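Local atomic coordinates of RmpA (Streptococcus mutans, PDB entry 3BJV), a protein that probably carries phosphoryl groups as the IIA component of a phosphoenolpyruvate-dependent phosphotransferase system that takes up and phosphorylates ascorbate. Residues N2-F7 and A143-S148; E24-S29 and V89-G94; L28-L33 and G37-E42; M64-A69 and P117-L122; V97-A102 and E130-C135. All blocks are in the same frame, centred on the assembly; numbering follows the deposited sequence.

Contact 1: residues N2-F7 and A143-S148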
# COMPACT_ATOMS: atom_id res chain seq x y z
N ASN A 2 11.26 -10.41 -4.81
CA ASN A 2 12.06 -9.22 -4.75
C ASN A 2 12.01 -8.50 -6.12
O ASN A 2 12.00 -9.16 -7.18
CB ASN A 2 13.45 -9.68 -4.28
CG ASN A 2 14.60 -8.83 -4.81
OD1 ASN A 2 14.70 -7.61 -4.55
ND2 ASN A 2 15.51 -9.49 -5.50
N LEU A 3 11.89 -7.16 -6.12
CA LEU A 3 11.95 -6.35 -7.35
C LEU A 3 13.08 -6.67 -8.35
O LEU A 3 12.80 -6.93 -9.51
CB LEU A 3 12.05 -4.87 -7.01
CG LEU A 3 10.81 -4.00 -7.02
CD1 LEU A 3 11.17 -2.55 -6.65
CD2 LEU A 3 10.07 -4.06 -8.34
N ALA A 4 14.35 -6.61 -7.94
CA ALA A 4 15.47 -6.90 -8.85
C ALA A 4 15.40 -8.25 -9.60
O ALA A 4 15.56 -8.36 -10.85
CB ALA A 4 16.76 -6.81 -8.10
N GLN A 5 15.14 -9.28 -8.83
CA GLN A 5 15.05 -10.60 -9.35
C GLN A 5 13.84 -10.78 -10.24
O GLN A 5 13.95 -11.43 -11.27
CB GLN A 5 15.13 -11.58 -8.19
CG GLN A 5 14.27 -12.78 -8.30
CD GLN A 5 15.06 -14.04 -8.57
OE1 GLN A 5 15.20 -14.91 -7.68
NE2 GLN A 5 15.58 -14.15 -9.81
N ALA A 6 12.68 -10.20 -9.88
CA ALA A 6 11.52 -10.16 -10.78
C ALA A 6 11.86 -9.49 -12.12
O ALA A 6 11.57 -10.01 -13.21
CB ALA A 6 10.34 -9.45 -10.10
N PHE A 7 12.46 -8.31 -12.03
CA PHE A 7 12.87 -7.58 -13.22
C PHE A 7 13.78 -8.42 -14.11
O PHE A 7 13.56 -8.46 -15.27
CB PHE A 7 13.62 -6.31 -12.86
CG PHE A 7 12.76 -5.21 -12.35
CD1 PHE A 7 11.39 -5.16 -12.64
CD2 PHE A 7 13.34 -4.16 -11.62
CE1 PHE A 7 10.62 -4.15 -12.19
CE2 PHE A 7 12.55 -3.09 -11.16
CZ PHE A 7 11.17 -3.09 -11.45
N ALA A 143 20.59 -0.54 -10.33
CA ALA A 143 21.42 0.20 -9.36
C ALA A 143 20.54 1.06 -8.41
O ALA A 143 20.72 1.01 -7.18
CB ALA A 143 22.51 1.03 -10.04
N MET A 144 19.55 1.76 -8.95
CA MET A 144 18.52 2.40 -8.12
C MET A 144 17.76 1.48 -7.15
O MET A 144 17.52 1.85 -6.01
CB MET A 144 17.50 3.15 -8.97
CG MET A 144 18.09 4.41 -9.57
SD MET A 144 16.88 5.33 -10.55
CE MET A 144 15.68 5.88 -9.34
N VAL A 145 17.41 0.28 -7.60
CA VAL A 145 16.74 -0.67 -6.73
C VAL A 145 17.64 -1.03 -5.55
O VAL A 145 17.17 -1.06 -4.42
CB VAL A 145 16.27 -1.93 -7.47
CG1 VAL A 145 15.89 -3.03 -6.49
CG2 VAL A 145 15.10 -1.60 -8.43
N GLU A 146 18.94 -1.26 -5.81
CA GLU A 146 19.90 -1.49 -4.73
C GLU A 146 19.89 -0.38 -3.67
O GLU A 146 19.84 -0.63 -2.48
CB GLU A 146 21.33 -1.63 -5.30
CG GLU A 146 21.49 -2.84 -6.18
CD GLU A 146 21.20 -4.07 -5.39
OE1 GLU A 146 21.69 -4.10 -4.21
OE2 GLU A 146 20.47 -4.96 -5.91
N GLU A 147 19.96 0.85 -4.14
CA GLU A 147 20.00 2.02 -3.29
C GLU A 147 18.72 2.19 -2.43
O GLU A 147 18.75 2.86 -1.41
CB GLU A 147 20.23 3.21 -4.21
CG GLU A 147 20.27 4.59 -3.59
CD GLU A 147 20.18 5.73 -4.63
OE1 GLU A 147 19.86 6.86 -4.19
OE2 GLU A 147 20.43 5.49 -5.87
N SER A 148 17.61 1.59 -2.83
CA SER A 148 16.34 1.68 -2.12
C SER A 148 16.33 0.79 -0.90
O SER A 148 15.50 0.93 -0.02
CB SER A 148 15.18 1.29 -3.03
OG SER A 148 15.14 -0.13 -3.29
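The apolar contacts between N2-F7 and A143-S148 all converge on V145. Its two methyl groups part to serve different partners. CG1 meets L3 and A4. V145 CG1 lies 4.3 Å from L3 CB and 4.2 Å from A4 CB. The other methyl goes to F7 instead: V145 CG2 sits 4.0 Å from F7 CE2, at the rim of the ring and near its plane rather than over a face. This split follows from the valine torsion: CG1 is anti to the backbone N (chi1 166°), which leaves CG2 on the other side, next to that N. A4 is the residue closest to V145 along the backbones, with A4 CA and V145 CA 6.7 Å apart. There V145 CG1 lies against both the N and the CB of A4.

The polar contacts lie within A143-S148. S148 OG donates to V145 O in the carbonyl plane, on a lone pair; the modelled distance is short. S148 N reaches the same oxygen, so V145 O accepts two bonds from one residue. Further out, E147 OE2 forms a salt bridge with R131 NH2, which ties helix 138-147 to helix 128-133.

The two helix axes come within 10.3 Å and run nearly antiparallel, at 160°. L3 and F7 also pack on F80 of strand 79-85. This is helix-on-helix packing in one outer layer of an alpha/beta three-layer sandwich, with the sheet beneath.

Contact 2: residues E24-S29 and V89-G94; sequences EAVKLS and VTFTDG
Two separate apolar touches join A25 and V26 of helix 22-36 to V89 and F91. A25 CB meets V89 CG2 at 3.8 Å. V26 CG2 meets F91 CZ, also at 3.8 Å, and lies close to the neighbouring CE2. The methyl group stands at the edge of the phenyl ring, near its plane, and the two side chains cross at about a right angle. All four residues are buried.

The valine torsions set up both touches. V89 CG1 is anti to the carbonyl carbon (chi1 -74°), and CG2 is left between the backbone N and that carbon, facing A25. V26 has CG1 anti to its own N, and the remaining methyl, CG2, is the one presented to the ring.

The contact belongs to the alpha/beta sandwich of the IIA family. The helix rests against the edge of the sheet where strand 88-90 gives way to a type I turn, F91 to G94. G94 N bonds back to F91 O at 3.1 Å and closes that turn.

Further out, the F91 ring also meets W22, with the planes at about 40°, and packs on V97 of the next strand. V26 leans on I47 of helix 42-54 as well. On the helix itself, S29 OG and S29 N both bond to V26 O, from the same face of its plane. On another side, K27 NZ forms a salt bridge with E24 OE2 at 3.3 Å.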
# COMPACT_ATOMS: atom_id res chain seq x y z
N GLU A 24 -2.65 2.49 -23.97
CA GLU A 24 -1.39 2.05 -24.51
C GLU A 24 -0.28 1.95 -23.46
O GLU A 24 0.47 0.98 -23.43
CB GLU A 24 -0.89 2.91 -25.65
CG GLU A 24 0.52 2.47 -26.03
CD GLU A 24 0.76 2.44 -27.51
OE1 GLU A 24 0.64 3.54 -28.14
OE2 GLU A 24 1.06 1.31 -28.03
N ALA A 25 -0.18 2.95 -22.60
CA ALA A 25 0.82 2.97 -21.53
C ALA A 25 0.64 1.70 -20.68
O ALA A 25 1.58 0.99 -20.38
CB ALA A 25 0.65 4.25 -20.71
N VAL A 26 -0.61 1.43 -20.34
CA VAL A 26 -0.96 0.25 -19.57
C VAL A 26 -0.63 -1.03 -20.33
O VAL A 26 -0.05 -1.93 -19.76
CB VAL A 26 -2.45 0.32 -19.11
CG1 VAL A 26 -2.90 -1.02 -18.53
CG2 VAL A 26 -2.58 1.41 -18.09
N LYS A 27 -0.96 -1.12 -21.61
CA LYS A 27 -0.57 -2.28 -22.41
C LYS A 27 0.96 -2.57 -22.33
O LYS A 27 1.41 -3.71 -22.15
CB LYS A 27 -0.98 -2.06 -23.87
CG LYS A 27 -0.65 -3.26 -24.79
CD LYS A 27 -0.64 -2.80 -26.24
CE LYS A 27 0.77 -2.66 -26.76
NZ LYS A 27 0.79 -1.94 -28.03
N LEU A 28 1.74 -1.52 -22.52
CA LEU A 28 3.18 -1.62 -22.50
C LEU A 28 3.71 -2.17 -21.20
O LEU A 28 4.75 -2.83 -21.20
CB LEU A 28 3.81 -0.26 -22.74
CG LEU A 28 3.60 0.33 -24.12
CD1 LEU A 28 4.16 1.72 -24.08
CD2 LEU A 28 4.24 -0.51 -25.29
N SER A 29 3.04 -1.89 -20.08
CA SER A 29 3.60 -2.29 -18.80
C SER A 29 3.31 -3.76 -18.44
O SER A 29 3.96 -4.38 -17.62
CB SER A 29 3.23 -1.27 -17.68
OG SER A 29 1.86 -1.33 -17.31
N VAL A 89 1.58 10.62 -20.16
CA VAL A 89 0.24 10.40 -20.69
C VAL A 89 -0.68 10.83 -19.57
O VAL A 89 -0.27 10.76 -18.40
CB VAL A 89 -0.08 8.87 -21.05
CG1 VAL A 89 0.62 8.45 -22.30
CG2 VAL A 89 0.27 7.92 -19.91
N THR A 90 -1.90 11.25 -19.90
CA THR A 90 -2.88 11.69 -18.92
C THR A 90 -3.89 10.58 -18.65
O THR A 90 -4.49 10.07 -19.58
CB THR A 90 -3.60 12.96 -19.38
OG1 THR A 90 -2.63 13.93 -19.83
CG2 THR A 90 -4.38 13.57 -18.24
N PHE A 91 -4.03 10.16 -17.41
CA PHE A 91 -5.09 9.20 -17.04
C PHE A 91 -6.47 9.86 -16.87
O PHE A 91 -6.58 11.09 -16.90
CB PHE A 91 -4.69 8.40 -15.79
CG PHE A 91 -3.83 7.20 -16.09
CD1 PHE A 91 -2.52 7.36 -16.55
CD2 PHE A 91 -4.34 5.91 -15.97
CE1 PHE A 91 -1.71 6.23 -16.85
CE2 PHE A 91 -3.56 4.79 -16.25
CZ PHE A 91 -2.24 4.94 -16.70
N THR A 92 -7.54 9.08 -16.70
CA THR A 92 -8.91 9.64 -16.78
C THR A 92 -9.24 10.66 -15.67
O THR A 92 -10.12 11.51 -15.88
CB THR A 92 -10.05 8.56 -16.89
OG1 THR A 92 -9.78 7.43 -16.04
CG2 THR A 92 -10.19 8.07 -18.31
N ASP A 93 -8.52 10.61 -14.55
CA ASP A 93 -8.74 11.53 -13.41
C ASP A 93 -7.95 12.85 -13.47
O ASP A 93 -7.85 13.57 -12.45
CB ASP A 93 -8.45 10.83 -12.07
CG ASP A 93 -7.08 10.20 -12.04
OD1 ASP A 93 -6.33 10.35 -13.03
OD2 ASP A 93 -6.75 9.54 -11.02
N GLY A 94 -7.36 13.12 -14.65
CA GLY A 94 -6.47 14.27 -14.89
C GLY A 94 -5.02 14.07 -14.48
O GLY A 94 -4.22 14.98 -14.55

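Contact 3: residues L28-L33 and G37-E42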
# COMPACT_ATOMS: atom_id res chain seq x y z
N LEU A 28 1.74 -1.52 -22.52
CA LEU A 28 3.18 -1.62 -22.50
C LEU A 28 3.71 -2.17 -21.20
O LEU A 28 4.75 -2.83 -21.20
CB LEU A 28 3.81 -0.26 -22.74
CG LEU A 28 3.60 0.33 -24.12
CD1 LEU A 28 4.16 1.72 -24.08
CD2 LEU A 28 4.24 -0.51 -25.29
N SER A 29 3.04 -1.89 -20.08
CA SER A 29 3.60 -2.29 -18.80
C SER A 29 3.31 -3.76 -18.44
O SER A 29 3.96 -4.38 -17.62
CB SER A 29 3.23 -1.27 -17.68
OG SER A 29 1.86 -1.33 -17.31
N VAL A 30 2.32 -4.32 -19.08
CA VAL A 30 1.82 -5.65 -18.69
C VAL A 30 2.30 -6.72 -19.67
O VAL A 30 2.40 -7.89 -19.33
CB VAL A 30 0.26 -5.62 -18.64
CG1 VAL A 30 -0.31 -7.05 -18.66
CG2 VAL A 30 -0.19 -4.81 -17.40
N THR A 31 2.54 -6.29 -20.90
CA THR A 31 2.97 -7.14 -21.97
C THR A 31 4.21 -7.93 -21.57
O THR A 31 4.25 -9.13 -21.76
CB THR A 31 3.21 -6.30 -23.22
OG1 THR A 31 1.99 -6.23 -23.95
CG2 THR A 31 4.30 -6.95 -24.10
N PRO A 32 5.24 -7.27 -21.02
CA PRO A 32 6.40 -8.10 -20.62
C PRO A 32 6.07 -9.31 -19.72
O PRO A 32 6.74 -10.33 -19.85
CB PRO A 32 7.35 -7.09 -19.93
CG PRO A 32 6.93 -5.75 -20.45
CD PRO A 32 5.46 -5.83 -20.79
N LEU A 33 5.07 -9.17 -18.84
CA LEU A 33 4.60 -10.21 -17.93
C LEU A 33 3.68 -11.28 -18.55
O LEU A 33 3.61 -12.42 -18.07
CB LEU A 33 3.81 -9.56 -16.78
CG LEU A 33 4.56 -8.54 -15.96
CD1 LEU A 33 3.65 -8.00 -14.83
CD2 LEU A 33 5.83 -9.20 -15.44
N GLY A 37 4.89 -15.26 -18.97
CA GLY A 37 3.96 -16.18 -18.28
C GLY A 37 3.67 -15.86 -16.80
O GLY A 37 3.02 -16.63 -16.11
N ALA A 38 4.09 -14.69 -16.31
CA ALA A 38 3.68 -14.26 -14.98
C ALA A 38 2.18 -14.05 -14.90
O ALA A 38 1.57 -14.38 -13.89
CB ALA A 38 4.42 -13.02 -14.55
N VAL A 39 1.57 -13.51 -15.95
CA VAL A 39 0.13 -13.33 -15.97
C VAL A 39 -0.49 -13.93 -17.24
O VAL A 39 0.20 -14.08 -18.25
CB VAL A 39 -0.30 -11.84 -15.85
CG1 VAL A 39 0.10 -11.27 -14.55
CG2 VAL A 39 0.23 -10.96 -17.03
N LYS A 40 -1.77 -14.31 -17.17
CA LYS A 40 -2.52 -14.68 -18.37
C LYS A 40 -2.81 -13.41 -19.18
O LYS A 40 -2.75 -12.31 -18.63
CB LYS A 40 -3.82 -15.38 -18.00
CG LYS A 40 -3.63 -16.81 -17.45
CD LYS A 40 -4.98 -17.44 -17.09
CE LYS A 40 -4.81 -18.71 -16.20
NZ LYS A 40 -6.11 -19.48 -15.87
N PRO A 41 -3.08 -13.55 -20.49
CA PRO A 41 -3.47 -12.43 -21.36
C PRO A 41 -4.64 -11.55 -20.85
O PRO A 41 -4.64 -10.37 -21.13
CB PRO A 41 -3.86 -13.14 -22.67
CG PRO A 41 -3.05 -14.36 -22.67
CD PRO A 41 -2.97 -14.81 -21.24
N GLU A 42 -5.60 -12.14 -20.14
CA GLU A 42 -6.78 -11.47 -19.68
C GLU A 42 -6.48 -10.41 -18.66
O GLU A 42 -7.33 -9.59 -18.42
CB GLU A 42 -7.74 -12.47 -19.00
CG GLU A 42 -7.16 -13.13 -17.74
CD GLU A 42 -8.03 -14.25 -17.16
OE1 GLU A 42 -9.24 -14.00 -16.87
OE2 GLU A 42 -7.50 -15.39 -17.00
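V39 CG1 is anti to the carbonyl carbon (chi1 -63°), which puts CG2 between the backbone N and that carbon, facing L33. V39 CG2 lies 3.9 Å from L33 CB. L33 has CG anti to its own carbonyl carbon (chi1 -58°), which directs the rest of the leucine so that CD2 also comes to A38 CB. The arrangement is a Schellman motif that ends helix 22-36. G37 is the first residue to leave helical angles, and it does so with positive phi. At these backbone angles a beta carbon would collide with the carbonyl oxygen before it, and glycine avoids this.

The chain then folds back over the last turns of the helix. A38 lays its methyl on L33, with A38 CB 4.2 Å from L33 CB. V39 reaches one turn back toward the start of the helix, where V39 CG2 is 4.3 Å from V30 CG1. These apolar groups are buried. L33 and A38 also pack on A79 of strand 79-85, and V39 packs on A104. The loop after the helix is thus pinned to the sheet before helix 42-54 begins.

The helix is kinked here. P32 has no N-H to give to the turn before, and L33 N makes a weak bond to V30 O. The L33 carbonyl is used by the loop: V39 N donates to L33 O in a nearly straight bond of 3.1 Å. S36 OG adds a weak bond to the same oxygen. V39 N does not use a lone pair; it stands well above the carbonyl plane of L33, 52° out of it.

Contact 4: residues M64-A69 and P117-L122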
# COMPACT_ATOMS: atom_id res chain seq x y z
N MET A 64 3.80 8.58 -11.31
CA MET A 64 3.87 7.12 -11.42
C MET A 64 2.50 6.37 -11.27
O MET A 64 1.55 6.87 -10.65
CB MET A 64 4.94 6.57 -10.46
CG MET A 64 4.55 6.54 -8.97
SD MET A 64 3.31 5.26 -8.51
CE MET A 64 4.36 3.83 -8.33
N ALA A 65 2.42 5.19 -11.87
CA ALA A 65 1.30 4.29 -11.73
C ALA A 65 1.85 2.89 -11.43
O ALA A 65 2.88 2.51 -11.97
CB ALA A 65 0.49 4.27 -13.01
N MET A 66 1.16 2.14 -10.57
CA MET A 66 1.39 0.69 -10.43
C MET A 66 0.19 -0.13 -10.91
O MET A 66 -0.54 -0.67 -10.10
CB MET A 66 1.78 0.31 -8.99
CG MET A 66 1.13 1.15 -7.99
SD MET A 66 1.37 0.54 -6.32
CE MET A 66 0.25 -0.91 -6.37
N PRO A 67 -0.01 -0.23 -12.24
CA PRO A 67 -1.21 -0.90 -12.77
C PRO A 67 -1.29 -2.38 -12.31
O PRO A 67 -0.27 -3.10 -12.34
CB PRO A 67 -1.00 -0.85 -14.29
CG PRO A 67 0.18 0.02 -14.54
CD PRO A 67 0.95 0.15 -13.29
N HIS A 68 -2.46 -2.78 -11.84
CA HIS A 68 -2.73 -4.16 -11.39
C HIS A 68 -4.24 -4.45 -11.37
O HIS A 68 -5.08 -3.56 -11.55
CB HIS A 68 -2.17 -4.41 -10.00
CG HIS A 68 -2.82 -3.59 -8.94
ND1 HIS A 68 -2.63 -2.23 -8.83
CD2 HIS A 68 -3.67 -3.94 -7.95
CE1 HIS A 68 -3.34 -1.77 -7.82
NE2 HIS A 68 -4.00 -2.78 -7.28
N ALA A 69 -4.57 -5.72 -11.16
CA ALA A 69 -5.93 -6.18 -11.00
C ALA A 69 -5.88 -7.25 -9.88
O ALA A 69 -4.81 -7.55 -9.36
CB ALA A 69 -6.42 -6.76 -12.30
N PRO A 117 5.59 -1.99 -0.04
CA PRO A 117 6.80 -1.46 0.58
C PRO A 117 8.02 -1.34 -0.39
O PRO A 117 8.81 -0.41 -0.26
CB PRO A 117 7.11 -2.52 1.64
CG PRO A 117 5.90 -3.28 1.86
CD PRO A 117 5.09 -3.19 0.68
N GLN A 118 8.19 -2.27 -1.33
CA GLN A 118 9.36 -2.23 -2.21
C GLN A 118 9.20 -1.18 -3.27
O GLN A 118 10.17 -0.54 -3.68
CB GLN A 118 9.55 -3.57 -2.91
CG GLN A 118 10.22 -4.64 -2.04
CD GLN A 118 10.32 -5.95 -2.76
OE1 GLN A 118 9.39 -6.80 -2.73
NE2 GLN A 118 11.44 -6.14 -3.42
N ILE A 119 7.96 -0.99 -3.71
CA ILE A 119 7.64 0.02 -4.69
C ILE A 119 7.83 1.42 -4.09
O ILE A 119 8.44 2.30 -4.74
CB ILE A 119 6.24 -0.21 -5.27
CG1 ILE A 119 6.29 -1.45 -6.18
CG2 ILE A 119 5.70 1.06 -5.99
CD1 ILE A 119 4.92 -2.13 -6.46
N ILE A 120 7.36 1.61 -2.85
CA ILE A 120 7.48 2.91 -2.24
C ILE A 120 8.94 3.29 -1.89
O ILE A 120 9.34 4.45 -2.13
CB ILE A 120 6.35 3.28 -1.17
CG1 ILE A 120 6.46 2.55 0.12
CG2 ILE A 120 4.89 3.09 -1.73
CD1 ILE A 120 4.96 2.28 0.65
N ALA A 121 9.73 2.31 -1.44
CA ALA A 121 11.20 2.48 -1.29
C ALA A 121 11.89 3.04 -2.56
O ALA A 121 12.67 3.98 -2.48
CB ALA A 121 11.87 1.15 -0.89
N LEU A 122 11.61 2.44 -3.71
CA LEU A 122 12.16 2.91 -5.01
C LEU A 122 11.81 4.38 -5.29
O LEU A 122 12.72 5.21 -5.53
CB LEU A 122 11.67 1.99 -6.14
CG LEU A 122 12.13 2.31 -7.55
CD1 LEU A 122 13.68 2.26 -7.63
CD2 LEU A 122 11.50 1.27 -8.54
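Beside M64 and M66, whose side chains meet I119, lies one flat ring, that of H68. Its edge carries M66 O, in the ring plane. H68 ND1 donates to M66 O at 2.9 Å, nearly along the C=O axis. This bond, with an angle of 162°, fixes the rotation of the imidazole. The ring also meets H111 with planes at about 45°, and it packs edge-to-face with Y57. The sequence M66-P67-H68 fits the active-site signature of type 2 IIA proteins, so H68 is probably the histidine that carries the phosphoryl group. The second subunit comes close too: T112 of that chain packs on H68.

Behind this site, the end of strand 63-65 faces helix 108-123. I119 is the residue the helix sends into the contact. Its CG2 is anti to the backbone N, and it receives both methionines. M64 folds its chain at every torsion, with chi1 76°, and so swings its methyl back toward the helix. The M64 and I119 side chains cross at about a right angle. The M66 sulfur arrives next to the same methyl: M66 SD lies 4.4 Å from I119 CG2. Both M66 and I119 also touch L103 of strand 96-104. M66, whose carbonyl holds H68, is thereby tied to the helix layer. The nearest approach of the two segments is M64 CE to I119 CG2, at 3.9 Å.

Contact 5: residues V97-A102 and E130-C135; sequences VQVLLA and ERLVNC
V99 and V133 meet obliquely, methyl to methyl, while V99 and L132 cross at about a right angle. V99 divides its branches between the two. CG1 is anti to the backbone N (chi1 -171°), and V99 CG1 reaches L132 CD1 at 4.1 Å. The other branch lies beside that N, and V99 CG2 meets V133 CG2 at 3.8 Å. The strand residue thus fits against two successive residues of helix 128-133.

L132 comes to V99 with CG anti to its carbonyl carbon and an extended chain, so the contact is made by the far end of the leucine. V133 has the same rotamer as V99: CG1 is anti to its backbone N, and CG2 points at the strand.

This is one place where a helix covers a face of the mixed sheet in the alpha/beta sandwich. The strand it covers, 96-104, turns a corner at Q98. On either side of that corner, V97 pairs with V89, and V99 pairs with G63 and A65. The core under the helix also takes in F123, which packs on both V99 and L132.

Q98 lies at the more open side of the contact, with V133. Its chain is extended beyond CG and crosses the valine at about a right angle. Q98 CG and CD lie along V133 CG2, with Q98 CD 3.9 Å from V133 CG2. The amide end also rests against the valine methyls. On the helix, C135 N bonds to L132 O at 3.2 Å after the last helical turn. L132 also packs on M144, which links this helix to helix 138-147.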
# COMPACT_ATOMS: atom_id res chain seq x y z
N VAL A 97 1.27 10.67 -15.99
CA VAL A 97 2.13 9.53 -15.67
C VAL A 97 3.23 9.41 -16.65
O VAL A 97 2.99 9.51 -17.85
CB VAL A 97 1.35 8.14 -15.62
CG1 VAL A 97 2.31 7.00 -15.42
CG2 VAL A 97 0.28 8.18 -14.49
N GLN A 98 4.43 9.20 -16.14
CA GLN A 98 5.58 8.92 -16.98
C GLN A 98 6.31 7.60 -16.68
O GLN A 98 7.07 7.12 -17.48
CB GLN A 98 6.55 10.08 -16.95
CG GLN A 98 7.36 10.08 -18.23
CD GLN A 98 8.13 11.37 -18.44
OE1 GLN A 98 8.76 11.55 -19.49
NE2 GLN A 98 8.07 12.28 -17.45
N VAL A 99 6.09 7.04 -15.48
CA VAL A 99 6.72 5.77 -15.10
C VAL A 99 5.65 4.76 -14.69
O VAL A 99 4.78 5.08 -13.87
CB VAL A 99 7.76 5.92 -13.96
CG1 VAL A 99 8.54 4.63 -13.75
CG2 VAL A 99 8.72 7.09 -14.24
N LEU A 100 5.71 3.55 -15.25
CA LEU A 100 4.74 2.51 -14.90
C LEU A 100 5.41 1.26 -14.35
O LEU A 100 6.30 0.67 -14.97
CB LEU A 100 3.76 2.19 -16.06
CG LEU A 100 3.05 3.40 -16.62
CD1 LEU A 100 3.68 3.78 -17.95
CD2 LEU A 100 1.60 3.06 -16.82
N LEU A 101 5.02 0.89 -13.14
CA LEU A 101 5.49 -0.30 -12.52
C LEU A 101 4.27 -1.24 -12.30
O LEU A 101 3.51 -1.06 -11.34
CB LEU A 101 6.24 0.03 -11.23
CG LEU A 101 7.37 -0.91 -10.79
CD1 LEU A 101 8.26 -0.21 -9.72
CD2 LEU A 101 6.78 -2.22 -10.24
N ALA A 102 4.07 -2.16 -13.24
CA ALA A 102 2.98 -3.13 -13.17
C ALA A 102 3.31 -4.20 -12.15
O ALA A 102 4.45 -4.60 -11.97
CB ALA A 102 2.74 -3.74 -14.47
N GLU A 130 12.58 11.56 -11.97
CA GLU A 130 13.49 12.14 -12.93
C GLU A 130 14.69 11.23 -13.21
O GLU A 130 15.24 11.24 -14.29
CB GLU A 130 13.99 13.47 -12.37
CG GLU A 130 15.24 14.03 -13.01
CD GLU A 130 15.64 15.41 -12.40
OE1 GLU A 130 14.82 16.40 -12.50
OE2 GLU A 130 16.75 15.50 -11.83
N ARG A 131 15.12 10.48 -12.22
CA ARG A 131 16.25 9.62 -12.40
C ARG A 131 15.80 8.37 -13.20
O ARG A 131 16.46 7.99 -14.17
CB ARG A 131 16.90 9.31 -11.06
CG ARG A 131 17.57 10.54 -10.38
CD ARG A 131 17.94 10.28 -8.87
NE ARG A 131 18.85 9.15 -8.78
CZ ARG A 131 19.00 8.35 -7.73
NH1 ARG A 131 18.30 8.54 -6.62
NH2 ARG A 131 19.88 7.36 -7.82
N LEU A 132 14.65 7.79 -12.85
CA LEU A 132 14.08 6.63 -13.60
C LEU A 132 13.92 6.87 -15.10
O LEU A 132 14.31 6.04 -15.94
CB LEU A 132 12.77 6.21 -12.96
CG LEU A 132 12.98 5.32 -11.72
CD1 LEU A 132 11.67 5.02 -11.08
CD2 LEU A 132 13.63 4.04 -12.16
N VAL A 133 13.40 8.07 -15.41
CA VAL A 133 13.20 8.58 -16.76
C VAL A 133 14.55 8.78 -17.53
O VAL A 133 14.61 8.61 -18.75
CB VAL A 133 12.24 9.84 -16.72
CG1 VAL A 133 12.20 10.60 -18.02
CG2 VAL A 133 10.79 9.42 -16.36
N ASN A 134 15.62 9.14 -16.84
CA ASN A 134 16.96 9.25 -17.50
C ASN A 134 17.77 7.93 -17.56
O ASN A 134 18.93 7.97 -17.93
CB ASN A 134 17.84 10.32 -16.82
CG ASN A 134 17.34 11.76 -17.06
OD1 ASN A 134 16.79 12.06 -18.15
ND2 ASN A 134 17.57 12.67 -16.06
N CYS A 135 17.17 6.81 -17.15
CA CYS A 135 17.79 5.48 -17.23
C CYS A 135 17.69 4.97 -18.64
O CYS A 135 16.61 5.03 -19.27
CB CYS A 135 17.11 4.46 -16.29
SG CYS A 135 17.66 4.59 -14.56

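The five contacts sit on both sides of one mixed sheet. Contacts 2 and 3 share helix 22-36 and have centres about 16 Å apart. Contacts 1, 4 and 5 bring in the helices of the other layer. Contact 1 joins the N-terminal helix to the last helix and encloses all the others. Contacts 4 and 5 cross along the chain, and their strands 63-65 and 96-104 are neighbours; their centres lie about 11 Å apart. Contacts 2 and 5 meet through the paired strands 88-90 and 96-104. The centres of contacts 1 and 2 lie about 24 Å apart, on opposite sides of the chain's centre. Contact 4, nearest that centre, adjoins the probable phosphorylation site.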